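Local coordinates for envelope glycoprotein (Thogoto virus, PDB 5XEA), which drives fusion of the viral envelope with the host membrane and probably also attaches the virus to its host-cell receptor, at the interface of chains A and B. Residues are numbered along the deposited sequence; one frame, centred on the assembly and turned at random. Chains: chain A/B, Envelope glycoprotein.

Contact 1: the interface of chains A and B. Residues chain A 281-282, 285, 288, 413; chain B 280, 284-285, 288.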
# COMPACT_ATOMS: atom_id res chain seq x y z
N SER A 281 2.65 -3.74 3.00
CA SER A 281 2.50 -3.49 4.42
C SER A 281 2.30 -2.00 4.67
O SER A 281 2.63 -1.16 3.83
CB SER A 281 3.73 -3.98 5.18
OG SER A 281 4.79 -3.04 5.02
N ILE A 282 1.75 -1.68 5.85
CA ILE A 282 1.72 -0.30 6.31
C ILE A 282 3.13 0.28 6.33
O ILE A 282 3.34 1.48 6.09
CB ILE A 282 1.05 -0.20 7.69
CG1 ILE A 282 -0.42 -0.63 7.63
CG2 ILE A 282 1.12 1.24 8.24
CD1 ILE A 282 -1.31 0.28 6.82
N LEU A 285 3.88 1.60 3.05
CA LEU A 285 3.19 2.86 2.81
C LEU A 285 3.89 4.01 3.52
O LEU A 285 3.94 5.12 2.99
CB LEU A 285 1.74 2.78 3.27
CG LEU A 285 0.70 2.63 2.18
CD1 LEU A 285 0.99 1.37 1.40
CD2 LEU A 285 -0.68 2.55 2.82
N LEU A 288 6.81 5.08 1.47
CA LEU A 288 6.47 5.89 0.30
C LEU A 288 6.01 7.28 0.73
O LEU A 288 6.35 8.29 0.09
CB LEU A 288 5.41 5.19 -0.54
CG LEU A 288 4.84 5.95 -1.73
CD1 LEU A 288 5.95 6.34 -2.69
CD2 LEU A 288 3.76 5.12 -2.45
N PHE A 413 -6.08 1.38 -8.53
CA PHE A 413 -5.50 0.25 -7.82
C PHE A 413 -6.35 -1.01 -7.98
O PHE A 413 -7.59 -0.96 -8.03
CB PHE A 413 -5.32 0.57 -6.34
CG PHE A 413 -4.66 1.88 -6.11
CD1 PHE A 413 -3.38 2.10 -6.60
CD2 PHE A 413 -5.32 2.90 -5.46
CE1 PHE A 413 -2.75 3.34 -6.41
CE2 PHE A 413 -4.70 4.15 -5.27
CZ PHE A 413 -3.42 4.35 -5.74
N ALA B 280 -1.72 -3.19 4.25
CA ALA B 280 -2.29 -1.93 3.77
C ALA B 280 -3.52 -2.19 2.91
O ALA B 280 -3.55 -3.11 2.08
CB ALA B 280 -1.26 -1.13 2.96
N ASP B 284 -6.38 2.76 2.26
CA ASP B 284 -5.18 3.50 2.67
C ASP B 284 -4.45 4.08 1.47
O ASP B 284 -3.90 5.19 1.54
CB ASP B 284 -4.22 2.60 3.43
CG ASP B 284 -4.70 2.26 4.81
OD1 ASP B 284 -5.32 3.13 5.46
OD2 ASP B 284 -4.46 1.13 5.27
N LEU B 285 -4.39 3.32 0.38
CA LEU B 285 -3.75 3.82 -0.83
C LEU B 285 -4.50 5.02 -1.40
O LEU B 285 -3.88 5.99 -1.85
CB LEU B 285 -3.65 2.71 -1.88
CG LEU B 285 -2.26 2.12 -2.07
CD1 LEU B 285 -1.84 1.46 -0.79
CD2 LEU B 285 -2.23 1.14 -3.23
N LEU B 288 -3.57 8.22 0.54
CA LEU B 288 -2.28 8.77 0.13
C LEU B 288 -2.38 9.40 -1.26
O LEU B 288 -1.87 10.50 -1.50
CB LEU B 288 -1.21 7.68 0.15
CG LEU B 288 0.23 8.07 -0.23
CD1 LEU B 288 0.85 9.09 0.74
CD2 LEU B 288 1.13 6.84 -0.34
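A:Leu285 and B:Leu285 meet methyl to methyl, CD1 against CD1 at 3.6 Å, where the first turns of two copies of the long helix 282-327 face each other inside the trimeric fusogen. From CB outward, B:Leu285 touches chain A at several levels. Its CB lies 3.8 Å from CE2 of the A:Phe413 ring. At CG the side chain forks, and the two methyls serve different parts of the partner. CD1 turns to the helix and packs on the tip of A:Leu285. CD2 turns the other way, over one face of the phenyl ring of A:Phe413, 3.8 Å from the ring centroid and displaced toward the CD1 rim, a CH-pi contact. B:Leu285 is thus wedged between the helix of chain A and a loop of the same chain.

On its side of this interface A:Leu285 meets a different set of chain B groups. Its side chain crosses that of B:Leu285 at about a right angle, and its fork receives the methyl of B:Ala280, with CB 3.7 Å from CD1 and equally near CD2. The CD2 branch also rests on the CB methylene of B:Asp284, 3.6 Å away. The two Leu285 side chains thus play different parts here, as fits contacts that are not an exact two-fold; in the three-copy assembly each copy would be expected to play both parts, one toward each neighbour.

No polar atom bonds across this patch; it holds by apolar contact. At its margin, CD1 of A:Ile282 comes to the B:Asp284 carboxylate without a hydrogen bond. One turn further along, both Leu288 side chains have CG anti to the backbone N (174° in A, -179° in B), and they slant across each other, with A:Leu288 CD2 3.8 Å from B:Leu288 CD2.

Contact 2: the interface of chains A and B. Residues chain A 307, 310-311, 314; chain B 15-16, 18.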
# COMPACT_ATOMS: atom_id res chain seq x y z
N ASP A 307 10.23 32.90 -4.32
CA ASP A 307 9.62 34.13 -3.80
C ASP A 307 10.69 35.16 -3.46
O ASP A 307 10.50 36.36 -3.69
CB ASP A 307 8.77 33.83 -2.58
CG ASP A 307 7.27 34.01 -2.84
OD1 ASP A 307 6.90 34.80 -3.75
OD2 ASP A 307 6.47 33.37 -2.12
N PHE A 310 11.82 36.98 -6.64
CA PHE A 310 10.88 38.02 -7.05
C PHE A 310 10.95 39.20 -6.10
O PHE A 310 10.79 40.35 -6.53
CB PHE A 310 9.46 37.46 -7.12
CG PHE A 310 9.22 36.62 -8.33
CD1 PHE A 310 9.15 37.21 -9.59
CD2 PHE A 310 9.10 35.24 -8.23
CE1 PHE A 310 8.96 36.45 -10.72
CE2 PHE A 310 8.89 34.46 -9.37
CZ PHE A 310 8.83 35.05 -10.60
N ARG A 311 11.17 38.95 -4.82
CA ARG A 311 11.44 40.05 -3.90
C ARG A 311 12.66 40.85 -4.35
O ARG A 311 12.60 42.07 -4.51
CB ARG A 311 11.64 39.51 -2.48
CG ARG A 311 12.04 40.56 -1.45
CD ARG A 311 12.71 39.92 -0.23
NE ARG A 311 13.78 38.99 -0.62
CZ ARG A 311 14.97 39.36 -1.10
NH1 ARG A 311 15.26 40.65 -1.27
NH2 ARG A 311 15.86 38.43 -1.44
N SER A 314 12.08 42.91 -7.60
CA SER A 314 11.27 44.10 -7.41
C SER A 314 12.06 45.22 -6.74
O SER A 314 11.79 46.40 -6.98
CB SER A 314 10.02 43.78 -6.60
OG SER A 314 10.35 43.72 -5.23
N ARG B 15 7.78 47.69 -2.91
CA ARG B 15 8.57 46.50 -3.18
C ARG B 15 7.73 45.27 -2.84
O ARG B 15 6.89 45.31 -1.95
CB ARG B 15 9.86 46.50 -2.35
CG ARG B 15 11.01 47.33 -2.98
CD ARG B 15 10.81 48.84 -2.90
NE ARG B 15 12.01 49.57 -3.35
CZ ARG B 15 12.03 50.84 -3.75
NH1 ARG B 15 10.92 51.56 -3.79
NH2 ARG B 15 13.18 51.41 -4.13
N TYR B 16 7.96 44.19 -3.56
CA TYR B 16 7.28 42.93 -3.23
C TYR B 16 7.93 42.30 -2.00
O TYR B 16 9.14 42.10 -1.95
CB TYR B 16 7.32 41.97 -4.40
CG TYR B 16 6.75 40.62 -4.05
CD1 TYR B 16 5.42 40.49 -3.68
CD2 TYR B 16 7.54 39.48 -4.09
CE1 TYR B 16 4.88 39.24 -3.36
CE2 TYR B 16 7.01 38.22 -3.79
CZ TYR B 16 5.68 38.12 -3.42
OH TYR B 16 5.16 36.88 -3.11
N PRO B 18 7.31 39.05 0.25
CA PRO B 18 6.60 37.81 0.57
C PRO B 18 6.68 37.47 2.04
O PRO B 18 7.66 37.78 2.73
CB PRO B 18 7.32 36.76 -0.28
CG PRO B 18 8.69 37.31 -0.49
CD PRO B 18 8.53 38.81 -0.54
O HOH W 1 3.95 34.45 -2.28
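B:Pro18 packs on A:Arg311 and A:Asp307, where a loop segment near the N-terminus of chain B runs along helix 282-327 of chain A. At the apolar centre, CD of the proline sits 3.7 Å from CB of A:Arg311, the two side chains crossing at about a right angle. The same CD also covers one face of the B:Tyr16 ring, so the proline backs the tyrosine as well as touching the helix. Its CB reaches the carboxylate carbon CG of A:Asp307 at 3.8 Å.

The tyrosine turns an edge, not a face, to chain A: its CD2 side runs past the backbone N and CA of A:Arg311. With CG anti to the backbone N (chi1 175°), the ring extends along the helix toward A:Asp307. There the phenol OH donates to OD1 of the carboxylate at 2.8 Å, coming in from above the carboxylate plane. A water 2.8 Å from the same OH and 2.7 Å from OD2 of A:Asp307 bridges the two groups, so both carboxylate oxygens are tied to the phenol.

At the other end of the residue, the backbone N of B:Tyr16 donates to OG of A:Ser314 at 3.0 Å, with an angle of 152° at the hydrogen. That hydroxyl passes its own hydrogen back to its helix: A:Ser314 OG donates to the carbonyl O of A:Arg311 at 2.9 Å.

The centres of contact 1 and contact 2 lie about 40 Å apart, and both use helix 282-327 of chain A, the first near its start and the second well along its length. What chain B brings differs: in contact 1 it is mainly the start of the same helix, in contact 2 a loop stretch near the N-terminus. To contact 1 chain A also brings A:Phe413, a loop residue far along the sequence from the helix. Together they suggest that the long helices of the three-copy assembly are held both by one another and by neighbouring N-terminal segments, spreading the association along the stem.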